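Local coordinates for VgrG protein (PDB 4E1F), which acts as a toxin whose actin cross-linking domain, captured here with ADP and manganese, cross-links G-actin, probably using ATP, at residues S23-Q28 and Y94-D99; Q174-V179 and L349-T354; M59-M64 and T88-S93. The protein carries 1 engineered substitution. All coordinates share one frame; numbering follows the deposited sequence.

Contact 1: residues S23-Q28 and Y94-D99. Engineered in segment 23-28: Gln28 (natural residue Glu). With ADP (adenosine-5'-diphosphate), chain B.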
loop_
_atom_site.group_PDB
_atom_site.type_symbol
_atom_site.label_atom_id
_atom_site.label_comp_id
_atom_site.label_asym_id
_atom_site.label_seq_id
_atom_site.Cartn_x
_atom_site.Cartn_y
_atom_site.Cartn_z
ATOM N N SER A 23 13.496 7.344 6.775
ATOM C CA SER A 23 12.431 6.349 6.633
ATOM C C SER A 23 11.063 6.946 6.950
ATOM O O SER A 23 10.952 7.786 7.854
ATOM C CB SER A 23 12.708 5.126 7.505
ATOM O OG SER A 23 12.632 5.433 8.888
ATOM N N SER A 24 10.051 6.556 6.184
ATOM C CA SER A 24 8.693 7.063 6.337
ATOM C C SER A 24 7.673 5.940 6.525
ATOM O O SER A 24 7.932 4.789 6.159
ATOM C CB SER A 24 8.333 7.911 5.121
ATOM O OG SER A 24 8.510 7.143 3.943
ATOM N N ILE A 25 6.495 6.291 7.072
ATOM C CA ILE A 25 5.439 5.331 7.347
ATOM C C ILE A 25 4.065 5.922 7.075
ATOM O O ILE A 25 3.820 7.106 7.334
ATOM C CB ILE A 25 5.561 4.739 8.801
ATOM C CG1 ILE A 25 4.574 3.539 9.037
ATOM C CG2 ILE A 25 5.413 5.820 9.885
ATOM C CD1 ILE A 25 5.069 2.479 9.973
ATOM N N GLY A 26 3.199 5.065 6.563
ATOM C CA GLY A 26 1.795 5.327 6.316
ATOM C C GLY A 26 0.983 4.177 6.871
ATOM O O GLY A 26 1.478 3.050 6.988
ATOM N N ILE A 27 -0.253 4.455 7.253
ATOM C CA ILE A 27 -1.166 3.441 7.792
ATOM C C ILE A 27 -2.504 3.437 7.049
ATOM O O ILE A 27 -2.956 4.484 6.565
ATOM C CB ILE A 27 -1.351 3.531 9.349
ATOM C CG1 ILE A 27 -1.999 4.879 9.793
ATOM C CG2 ILE A 27 -0.017 3.245 10.093
ATOM C CD1 ILE A 27 -2.548 4.923 11.250
ATOM N N GLN A 28 -3.131 2.256 6.951
ATOM C CA GLN A 28 -4.449 2.069 6.335
ATOM C C GLN A 28 -5.320 1.385 7.364
ATOM O O GLN A 28 -4.882 0.413 7.985
ATOM C CB GLN A 28 -4.317 1.178 5.118
ATOM C CG GLN A 28 -3.743 1.874 3.903
ATOM C CD GLN A 28 -3.537 0.878 2.790
ATOM O OE1 GLN A 28 -4.453 0.594 1.989
ATOM N NE2 GLN A 28 -2.350 0.291 2.752
ATOM N N TYR A 94 -1.705 10.248 5.647
ATOM C CA TYR A 94 -0.696 10.893 4.835
ATOM C C TYR A 94 0.586 10.417 5.500
ATOM O O TYR A 94 0.626 10.357 6.743
ATOM C CB TYR A 94 -0.844 12.416 4.924
ATOM C CG TYR A 94 -1.980 12.890 4.050
ATOM C CD1 TYR A 94 -3.283 12.952 4.541
ATOM C CD2 TYR A 94 -1.774 13.188 2.705
ATOM C CE1 TYR A 94 -4.347 13.335 3.726
ATOM C CE2 TYR A 94 -2.831 13.583 1.883
ATOM C CZ TYR A 94 -4.113 13.680 2.407
ATOM O OH TYR A 94 -5.157 14.073 1.607
ATOM N N PRO A 95 1.621 10.004 4.722
ATOM C CA PRO A 95 2.837 9.482 5.360
ATOM C C PRO A 95 3.536 10.530 6.235
ATOM O O PRO A 95 3.376 11.736 5.998
ATOM C CB PRO A 95 3.707 9.090 4.167
ATOM C CG PRO A 95 3.213 9.928 3.021
ATOM C CD PRO A 95 1.747 9.992 3.243
ATOM N N CYS A 96 4.297 10.068 7.235
ATOM C CA CYS A 96 5.090 10.927 8.110
ATOM C C CYS A 96 6.430 10.237 8.328
ATOM O O CYS A 96 6.613 9.112 7.846
ATOM C CB CYS A 96 4.369 11.195 9.430
ATOM S SG CYS A 96 4.093 9.731 10.456
ATOM N N GLU A 97 7.379 10.923 9.006
ATOM C CA GLU A 97 8.667 10.338 9.360
ATOM C C GLU A 97 8.417 9.263 10.407
ATOM O O GLU A 97 7.628 9.483 11.337
ATOM C CB GLU A 97 9.613 11.404 9.929
ATOM C CG GLU A 97 9.850 12.554 8.955
ATOM C CD GLU A 97 10.512 13.798 9.520
ATOM O OE1 GLU A 97 10.204 14.910 9.032
ATOM O OE2 GLU A 97 11.352 13.662 10.438
ATOM N N MET A 98 9.062 8.095 10.238
ATOM C CA MET A 98 8.909 6.944 11.139
ATOM C C MET A 98 9.220 7.255 12.589
ATOM O O MET A 98 8.579 6.686 13.473
ATOM C CB MET A 98 9.781 5.763 10.689
ATOM C CG MET A 98 9.100 4.898 9.695
ATOM S SD MET A 98 9.799 3.250 9.533
ATOM C CE MET A 98 9.000 2.404 10.859
ATOM N N ASP A 99 10.216 8.139 12.828
ATOM C CA ASP A 99 10.657 8.539 14.164
ATOM C C ASP A 99 10.025 9.845 14.660
ATOM O O ASP A 99 10.488 10.394 15.660
ATOM C CB ASP A 99 12.200 8.565 14.261
ATOM C CG ASP A 99 12.913 9.623 13.426
ATOM O OD1 ASP A 99 12.259 10.237 12.545
ATOM O OD2 ASP A 99 14.132 9.810 13.625
HETATM P PB ADP B . -5.261 2.085 -3.312
HETATM O O1B ADP B . -5.785 3.502 -3.505
HETATM O O2B ADP B . -4.877 1.550 -4.695
HETATM O O3B ADP B . -6.471 1.229 -2.794
HETATM P PA ADP B . -3.508 3.140 -1.224
HETATM O O1A ADP B . -3.384 4.413 -1.994
HETATM O O2A ADP B . -4.632 3.302 -0.198
HETATM O O3A ADP B . -4.003 2.056 -2.305
HETATM O "O5'" ADP B . -2.104 2.878 -0.418
HETATM C "C5'" ADP B . -1.377 3.989 0.212
HETATM C "C4'" ADP B . -0.539 3.814 1.475
HETATM O "O4'" ADP B . 0.859 4.132 1.201
HETATM C "C3'" ADP B . -0.903 4.699 2.684
HETATM O "O3'" ADP B . -0.687 4.087 3.953
HETATM C "C2'" ADP B . 0.077 5.862 2.555
HETATM O "O2'" ADP B . 0.342 6.648 3.716
HETATM C "C1'" ADP B . 1.312 5.099 2.140
HETATM N N9 ADP B . 2.411 5.913 1.581
HETATM C C8 ADP B . 2.324 6.761 0.517
HETATM N N7 ADP B . 3.428 7.445 0.302
HETATM C C5 ADP B . 4.296 6.990 1.278
HETATM C C6 ADP B . 5.645 7.300 1.581
HETATM N N6 ADP B . 6.394 8.142 0.845
HETATM N N1 ADP B . 6.219 6.681 2.640
HETATM C C2 ADP B . 5.488 5.798 3.332
HETATM N N3 ADP B . 4.230 5.405 3.118
HETATM C C4 ADP B . 3.684 6.043 2.082
HETATM O O HOH W 1 12.353 8.017 10.314
HETATM O O HOH W 2 1.321 7.955 8.675
#
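Met98 folds its thioether over Ile25 and Ser23, and these three residues account for most of the surface the contact buries. The Met98 side chain meets Ile25 at about a right angle: CG of Met98 rests 3.7 Å from CB of Ile25, and farther out CE of Met98 comes up to CD1 of Ile25. CG1 of Ile25 stands anti to the backbone N (chi1 -171°), which sends that branch on toward the Met98 methyl, while CG2 fits between the root of Met98 and, more loosely, SG of Cys96. In the conformer described, one of two modelled for Ser23, OG lies 3.4 Å from Met98 CB and also close to SD, and bonds to Glu191.

Beneath the side chains the strands are antiparallel. Ile25 and Cys96 form a hydrogen-bonded pair, with Ile25 N 2.9 Å from Cys96 O and the return bond from Cys96 N to Ile25 O at 3.0 Å. An almost straight bond from Met98 N to Ser23 O extends the pairing as the chain leaves the strand.

The other side of this pairing borders the nucleotide. Ser24 OG donates to ADP N1 over 2.7 Å, and Pro95 packs its CG 3.6 Å from ADP C5, as part of the adenine pocket. Strand 173-180 lies along the far edge of strand 24-30, Val177 touching both Ile25 and Met98, while helix 101-124 packs against Cys96.

Contact 2: residues Q174-V179 and L349-T354. With ADP (adenosine-5'-diphosphate), chain B; SO4 (sulfate ion), chain H.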
loop_
_atom_site.group_PDB
_atom_site.type_symbol
_atom_site.label_atom_id
_atom_site.label_comp_id
_atom_site.label_asym_id
_atom_site.label_seq_id
_atom_site.Cartn_x
_atom_site.Cartn_y
_atom_site.Cartn_z
ATOM N N GLN A 174 -3.308 -2.080 7.918
ATOM C CA GLN A 174 -2.037 -2.246 7.217
ATOM C C GLN A 174 -1.117 -1.061 7.488
ATOM O O GLN A 174 -1.577 -0.014 7.930
ATOM C CB GLN A 174 -2.248 -2.420 5.719
ATOM C CG GLN A 174 -2.654 -3.826 5.362
ATOM C CD GLN A 174 -3.822 -3.814 4.437
ATOM O OE1 GLN A 174 -3.713 -3.462 3.263
ATOM N NE2 GLN A 174 -4.973 -4.205 4.957
ATOM N N ALA A 175 0.183 -1.237 7.212
ATOM C CA ALA A 175 1.175 -0.187 7.332
ATOM C C ALA A 175 2.063 -0.281 6.114
ATOM O O ALA A 175 2.289 -1.373 5.595
ATOM C CB ALA A 175 1.986 -0.346 8.616
ATOM N N THR A 176 2.516 0.867 5.627
ATOM C CA THR A 176 3.413 0.982 4.485
ATOM C C THR A 176 4.672 1.715 4.942
ATOM O O THR A 176 4.579 2.846 5.430
ATOM C CB THR A 176 2.723 1.678 3.284
ATOM O OG1 THR A 176 1.648 0.862 2.816
ATOM C CG2 THR A 176 3.701 1.939 2.102
ATOM N N VAL A 177 5.841 1.082 4.776
ATOM C CA VAL A 177 7.125 1.683 5.155
ATOM C C VAL A 177 7.903 2.050 3.893
ATOM O O VAL A 177 7.995 1.240 2.976
ATOM C CB VAL A 177 7.945 0.753 6.101
ATOM C CG1 VAL A 177 9.369 1.271 6.325
ATOM C CG2 VAL A 177 7.241 0.576 7.443
ATOM N N GLY A 178 8.461 3.256 3.875
ATOM C CA GLY A 178 9.287 3.741 2.783
ATOM C C GLY A 178 10.704 3.945 3.279
ATOM O O GLY A 178 10.902 4.519 4.353
ATOM N N VAL A 179 11.699 3.409 2.533
ATOM C CA VAL A 179 13.118 3.519 2.876
ATOM C C VAL A 179 13.924 3.899 1.638
ATOM O O VAL A 179 13.494 3.615 0.519
ATOM C CB VAL A 179 13.706 2.224 3.538
ATOM C CG1 VAL A 179 13.055 1.908 4.893
ATOM C CG2 VAL A 179 13.639 1.030 2.594
ATOM N N LEU A 349 8.974 1.468 -1.351
ATOM C CA LEU A 349 7.940 1.220 -0.356
ATOM C C LEU A 349 7.465 -0.217 -0.250
ATOM O O LEU A 349 7.486 -0.961 -1.233
ATOM C CB LEU A 349 6.757 2.151 -0.631
ATOM C CG LEU A 349 6.819 3.580 -0.070
ATOM C CD1 LEU A 349 7.923 4.411 -0.733
ATOM C CD2 LEU A 349 5.517 4.285 -0.337
ATOM N N PHE A 350 7.051 -0.605 0.961
ATOM C CA PHE A 350 6.600 -1.951 1.261
ATOM C C PHE A 350 5.338 -1.932 2.116
ATOM O O PHE A 350 5.289 -1.262 3.151
ATOM C CB PHE A 350 7.714 -2.714 1.983
ATOM C CG PHE A 350 8.984 -2.744 1.170
ATOM C CD1 PHE A 350 9.167 -3.699 0.176
ATOM C CD2 PHE A 350 9.950 -1.753 1.324
ATOM C CE1 PHE A 350 10.306 -3.680 -0.629
ATOM C CE2 PHE A 350 11.091 -1.735 0.522
ATOM C CZ PHE A 350 11.270 -2.706 -0.434
ATOM N N GLU A 351 4.332 -2.710 1.710
ATOM C CA GLU A 351 3.112 -2.812 2.477
ATOM C C GLU A 351 3.153 -4.023 3.376
ATOM O O GLU A 351 3.384 -5.133 2.912
ATOM C CB GLU A 351 1.902 -2.874 1.530
ATOM C CG GLU A 351 0.548 -2.901 2.224
ATOM C CD GLU A 351 -0.613 -3.058 1.256
ATOM O OE1 GLU A 351 -0.749 -2.222 0.338
ATOM O OE2 GLU A 351 -1.413 -4.001 1.437
ATOM N N PHE A 352 2.905 -3.813 4.671
ATOM C CA PHE A 352 2.793 -4.916 5.629
ATOM C C PHE A 352 1.325 -5.356 5.572
ATOM O O PHE A 352 0.440 -4.636 6.062
ATOM C CB PHE A 352 3.235 -4.481 7.046
ATOM C CG PHE A 352 4.733 -4.321 7.161
ATOM C CD1 PHE A 352 5.363 -3.156 6.724
ATOM C CD2 PHE A 352 5.520 -5.341 7.684
ATOM C CE1 PHE A 352 6.757 -3.029 6.784
ATOM C CE2 PHE A 352 6.915 -5.183 7.805
ATOM C CZ PHE A 352 7.521 -4.035 7.339
ATOM N N ARG A 353 1.071 -6.514 4.927
ATOM C CA ARG A 353 -0.283 -7.047 4.712
ATOM C C ARG A 353 -1.029 -7.274 6.025
ATOM O O ARG A 353 -2.238 -7.068 6.105
ATOM C CB ARG A 353 -0.227 -8.295 3.825
ATOM C CG ARG A 353 0.336 -7.995 2.407
ATOM C CD ARG A 353 -0.609 -7.106 1.581
ATOM N NE ARG A 353 -1.876 -7.793 1.295
ATOM C CZ ARG A 353 -2.933 -7.238 0.711
ATOM N NH1 ARG A 353 -2.907 -5.964 0.354
ATOM N NH2 ARG A 353 -4.010 -7.966 0.448
ATOM N N THR A 354 -0.275 -7.675 7.060
ATOM C CA THR A 354 -0.663 -7.855 8.465
ATOM C C THR A 354 0.348 -6.971 9.228
ATOM O O THR A 354 1.539 -7.049 8.945
ATOM C CB THR A 354 -0.531 -9.351 8.854
ATOM O OG1 THR A 354 -1.516 -10.080 8.132
ATOM C CG2 THR A 354 -0.718 -9.604 10.351
HETATM P PB ADP B . -5.261 2.085 -3.312
HETATM O O1B ADP B . -5.785 3.502 -3.505
HETATM O O2B ADP B . -4.877 1.550 -4.695
HETATM O O3B ADP B . -6.471 1.229 -2.794
HETATM P PA ADP B . -3.508 3.140 -1.224
HETATM O O1A ADP B . -3.384 4.413 -1.994
HETATM O O2A ADP B . -4.632 3.302 -0.198
HETATM O O3A ADP B . -4.003 2.056 -2.305
HETATM O "O5'" ADP B . -2.104 2.878 -0.418
HETATM C "C5'" ADP B . -1.377 3.989 0.212
HETATM C "C4'" ADP B . -0.539 3.814 1.475
HETATM O "O4'" ADP B . 0.859 4.132 1.201
HETATM C "C3'" ADP B . -0.903 4.699 2.684
HETATM O "O3'" ADP B . -0.687 4.087 3.953
HETATM C "C2'" ADP B . 0.077 5.862 2.555
HETATM O "O2'" ADP B . 0.342 6.648 3.716
HETATM C "C1'" ADP B . 1.312 5.099 2.140
HETATM N N9 ADP B . 2.411 5.913 1.581
HETATM C C8 ADP B . 2.324 6.761 0.517
HETATM N N7 ADP B . 3.428 7.445 0.302
HETATM C C5 ADP B . 4.296 6.990 1.278
HETATM C C6 ADP B . 5.645 7.300 1.581
HETATM N N6 ADP B . 6.394 8.142 0.845
HETATM N N1 ADP B . 6.219 6.681 2.640
HETATM C C2 ADP B . 5.488 5.798 3.332
HETATM N N3 ADP B . 4.230 5.405 3.118
HETATM C C4 ADP B . 3.684 6.043 2.082
HETATM S S SO4 H . -6.260 -5.395 -1.307
HETATM O O1 SO4 H . -7.544 -4.727 -1.166
HETATM O O2 SO4 H . -6.296 -6.671 -0.604
HETATM O O3 SO4 H . -5.974 -5.584 -2.732
HETATM O O4 SO4 H . -5.217 -4.555 -0.717
HETATM O O HOH W 3 0.611 0.678 0.288
#
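Thr176 and Leu349 approach one another across an antiparallel strand pair that forms part of the ADP pocket, CG2 of Thr176 lying 3.8 Å from CD2 of Leu349. The same Leu349 methyl reaches the adenine, 3.4 Å from ADP C5, and Thr176 lies close to the ribose O4' and to N3. Gly178, paired with Leu349, leaves its CA against Leu349 CG. At the other end Gln174 packs CG against the backbone O atoms of Phe352 and Arg353, 3.3 Å from Phe352 O.

Val177, Phe350 and Phe352 project from the other face. CG2 of Val177 is 3.7 Å from CE1 of Phe352, whose ring turns its edge to Ala175 O; CG2 of Val179 lies at the edge of the Phe350 ring. Leu195 of helix 190-196 packs against both rings.

Backbone bonds fix this register. Phe352 N donates to Ala175 O at 2.7 Å, and Val177 and Phe350 exchange a pair of bonds.

Farther along, Glu351 stretches out, CG anti to the backbone N (chi1 -177°). Water 3 links Thr176 OG1 to Glu351 OE1. The other oxygen, OE2, is held by Arg353, whose bent side chain also grips a sulfate, probably from the crystallisation liquor, and bonds to Asn273 through NE. In this salt bridge Arg353 NH1 meets Glu351 OE2 at 2.7 Å, on the syn side and 21° out of the carboxylate plane.

Contact 3: residues M59-M64 and T88-S93. With ADP (adenosine-5'-diphosphate), chain B; SO4 (sulfate ion), chain D.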
loop_
_atom_site.group_PDB
_atom_site.type_symbol
_atom_site.label_atom_id
_atom_site.label_comp_id
_atom_site.label_asym_id
_atom_site.label_seq_id
_atom_site.Cartn_x
_atom_site.Cartn_y
_atom_site.Cartn_z
ATOM N N MET A 59 -6.906 10.453 4.777
ATOM C CA MET A 59 -7.960 10.559 3.775
ATOM C C MET A 59 -9.119 9.669 4.166
ATOM O O MET A 59 -8.931 8.604 4.759
ATOM C CB MET A 59 -7.443 10.095 2.405
ATOM C CG MET A 59 -6.311 10.941 1.833
ATOM S SD MET A 59 -5.595 10.002 0.487
ATOM C CE MET A 59 -4.459 11.124 -0.134
ATOM N N LEU A 60 -10.313 10.085 3.760
ATOM C CA LEU A 60 -11.559 9.336 3.899
ATOM C C LEU A 60 -11.815 8.732 2.534
ATOM O O LEU A 60 -12.017 9.463 1.551
ATOM C CB LEU A 60 -12.697 10.295 4.298
ATOM C CG LEU A 60 -12.851 10.526 5.809
ATOM C CD1 LEU A 60 -11.878 11.579 6.314
ATOM C CD2 LEU A 60 -14.234 11.026 6.109
ATOM N N THR A 61 -11.745 7.397 2.462
ATOM C CA THR A 61 -11.881 6.674 1.211
ATOM C C THR A 61 -12.885 5.549 1.253
ATOM O O THR A 61 -13.176 4.997 2.319
ATOM C CB THR A 61 -10.523 6.064 0.771
ATOM O OG1 THR A 61 -10.200 4.959 1.625
ATOM C CG2 THR A 61 -9.366 7.087 0.725
ATOM N N LYS A 62 -13.333 5.144 0.064
ATOM C CA LYS A 62 -14.194 3.975 -0.110
ATOM C C LYS A 62 -13.222 2.852 -0.406
ATOM O O LYS A 62 -12.177 3.093 -1.045
ATOM C CB LYS A 62 -15.235 4.163 -1.252
ATOM C CG LYS A 62 -14.664 4.601 -2.617
ATOM C CD LYS A 62 -15.646 4.265 -3.738
ATOM C CE LYS A 62 -15.195 4.904 -5.028
ATOM N NZ LYS A 62 -16.041 4.488 -6.187
ATOM N N ASP A 63 -13.484 1.673 0.153
ATOM C CA ASP A 63 -12.575 0.539 -0.023
ATOM C C ASP A 63 -13.260 -0.639 -0.724
ATOM O O ASP A 63 -13.207 -0.726 -1.945
ATOM C CB ASP A 63 -11.935 0.136 1.338
ATOM C CG ASP A 63 -10.879 -0.965 1.262
ATOM O OD1 ASP A 63 -10.383 -1.234 0.154
ATOM O OD2 ASP A 63 -10.558 -1.557 2.317
ATOM N N MET A 64 -13.898 -1.535 0.041
ATOM C CA MET A 64 -14.510 -2.745 -0.489
ATOM C C MET A 64 -15.962 -2.539 -0.897
ATOM O O MET A 64 -16.790 -2.169 -0.050
ATOM C CB MET A 64 -14.389 -3.883 0.545
ATOM C CG MET A 64 -13.646 -5.111 0.023
ATOM S SD MET A 64 -11.889 -4.802 -0.284
ATOM C CE MET A 64 -11.136 -5.503 1.277
ATOM N N THR A 88 -17.112 -0.173 2.038
ATOM C CA THR A 88 -16.561 -0.014 3.382
ATOM C C THR A 88 -15.732 1.289 3.348
ATOM O O THR A 88 -15.320 1.738 2.266
ATOM C CB THR A 88 -15.707 -1.231 3.796
ATOM O OG1 THR A 88 -14.610 -1.378 2.901
ATOM C CG2 THR A 88 -16.513 -2.513 3.834
ATOM N N VAL A 89 -15.501 1.884 4.518
ATOM C CA VAL A 89 -14.714 3.106 4.633
ATOM C C VAL A 89 -13.328 2.717 5.122
ATOM O O VAL A 89 -13.208 1.925 6.064
ATOM C CB VAL A 89 -15.372 4.169 5.579
ATOM C CG1 VAL A 89 -14.421 5.335 5.878
ATOM C CG2 VAL A 89 -16.671 4.700 4.986
ATOM N N GLU A 90 -12.283 3.241 4.451
ATOM C CA GLU A 90 -10.925 3.053 4.914
ATOM C C GLU A 90 -10.261 4.412 5.185
ATOM O O GLU A 90 -10.306 5.318 4.345
ATOM C CB GLU A 90 -10.129 2.210 3.923
ATOM C CG GLU A 90 -8.777 1.766 4.458
ATOM C CD GLU A 90 -7.958 0.985 3.450
ATOM O OE1 GLU A 90 -8.025 1.323 2.248
ATOM O OE2 GLU A 90 -7.183 0.098 3.870
ATOM N N LEU A 91 -9.639 4.544 6.362
ATOM C CA LEU A 91 -8.904 5.761 6.713
ATOM C C LEU A 91 -7.420 5.549 6.326
ATOM O O LEU A 91 -6.818 4.564 6.735
ATOM C CB LEU A 91 -9.097 6.121 8.186
ATOM C CG LEU A 91 -10.538 6.261 8.697
ATOM C CD1 LEU A 91 -10.537 6.716 10.122
ATOM C CD2 LEU A 91 -11.402 7.141 7.803
ATOM N N VAL A 92 -6.913 6.391 5.407
ATOM C CA VAL A 92 -5.570 6.295 4.799
ATOM C C VAL A 92 -4.717 7.504 5.188
ATOM O O VAL A 92 -4.959 8.622 4.741
ATOM C CB VAL A 92 -5.647 6.113 3.257
ATOM C CG1 VAL A 92 -4.263 5.836 2.684
ATOM C CG2 VAL A 92 -6.612 4.987 2.883
ATOM N N SER A 93 -3.742 7.287 6.057
ATOM C CA SER A 93 -2.952 8.401 6.552
ATOM C C SER A 93 -2.043 8.962 5.491
ATOM O O SER A 93 -1.668 8.252 4.541
ATOM C CB SER A 93 -2.147 7.992 7.784
ATOM O OG SER A 93 -0.992 7.276 7.371
HETATM P PB ADP B . -5.261 2.085 -3.312
HETATM O O1B ADP B . -5.785 3.502 -3.505
HETATM O O2B ADP B . -4.877 1.550 -4.695
HETATM O O3B ADP B . -6.471 1.229 -2.794
HETATM P PA ADP B . -3.508 3.140 -1.224
HETATM O O1A ADP B . -3.384 4.413 -1.994
HETATM O O2A ADP B . -4.632 3.302 -0.198
HETATM O O3A ADP B . -4.003 2.056 -2.305
HETATM O "O5'" ADP B . -2.104 2.878 -0.418
HETATM C "C5'" ADP B . -1.377 3.989 0.212
HETATM C "C4'" ADP B . -0.539 3.814 1.475
HETATM O "O4'" ADP B . 0.859 4.132 1.201
HETATM C "C3'" ADP B . -0.903 4.699 2.684
HETATM O "O3'" ADP B . -0.687 4.087 3.953
HETATM C "C2'" ADP B . 0.077 5.862 2.555
HETATM O "O2'" ADP B . 0.342 6.648 3.716
HETATM C "C1'" ADP B . 1.312 5.099 2.140
HETATM N N9 ADP B . 2.411 5.913 1.581
HETATM C C8 ADP B . 2.324 6.761 0.517
HETATM N N7 ADP B . 3.428 7.445 0.302
HETATM C C5 ADP B . 4.296 6.990 1.278
HETATM C C6 ADP B . 5.645 7.300 1.581
HETATM N N6 ADP B . 6.394 8.142 0.845
HETATM N N1 ADP B . 6.219 6.681 2.640
HETATM C C2 ADP B . 5.488 5.798 3.332
HETATM N N3 ADP B . 4.230 5.405 3.118
HETATM C C4 ADP B . 3.684 6.043 2.082
HETATM S S SO4 D . -14.679 1.499 -8.227
HETATM O O1 SO4 D . -15.715 2.168 -9.027
HETATM O O2 SO4 D . -13.533 1.124 -9.068
HETATM O O3 SO4 D . -14.258 2.381 -7.156
HETATM O O4 SO4 D . -15.224 0.312 -7.628
HETATM O O HOH W 4 -8.936 3.027 0.432
#
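Two antiparallel strands meet here beside the ribose and phosphates of ADP, with Thr61 and Glu90 as a hydrogen-bonded pair at their middle. Thr61 OG1 sits between its own backbone N and carbonyl carbon (chi1 72°), which lets it donate to Glu90 O over 2.7 Å. The backbone N of Thr61 donates to the same oxygen from the opposite face of the carbonyl plane, and Glu90 N returns a bond to Thr61 O. Toward the nucleotide, Met59 N donates to Val92 O at 2.7 Å, and Val92 N returns a bond to Met59 O; Val92 directs CG1 to ADP C3', and Ser93 O accepts a bond from ADP O2' at 2.7 Å. On the opposite face of the pair from Thr61 and Glu90, Leu60 and Leu91 lie side by side and face helix 101-124.

At the other end the chain turns a corner at Met64. Asp63 N donates to Thr88 O, Met64 N to Thr88 OG1 at 3.0 Å, and Thr88 N to Met64 O. The Thr88 hydroxyl is also bonded to Glu30.

The carboxylates of Asp63 and Glu90 stack with their planes 3° apart, Asp63 OD2 being 3.8 Å from Glu90 OE1. Water 4 donates to Glu90 OE1 at 2.7 Å and also to Thr61 OG1. The side chain of Glu90 comes within about 4 Å of a bound manganese ion. The positive charge may offset part of the repulsion in this group of acids, which Glu30 joins beside Asp63.

How the contacts relate
From the N terminus, the chain first runs through 23-28, the opening side of contact 1, and then through 59-64. It returns along strand 85-97, where 88-93 closes contact 3 before 94-99 closes contact 1; the smaller loop is therefore nested inside the larger, and both end on the same strand. Contact 2 follows in series, its long excursion, rich in helix, from 174-179 being closed by 349-354. Strand 24-30 joins the first and second contacts through backbone bonds between Gly26 and Thr176 and between Ser24 and Gly178. Ser93 OG bonds to Ile27 N, tying contact 3 to contact 1. Contacts 2 and 3 do not touch, yet all three border ADP.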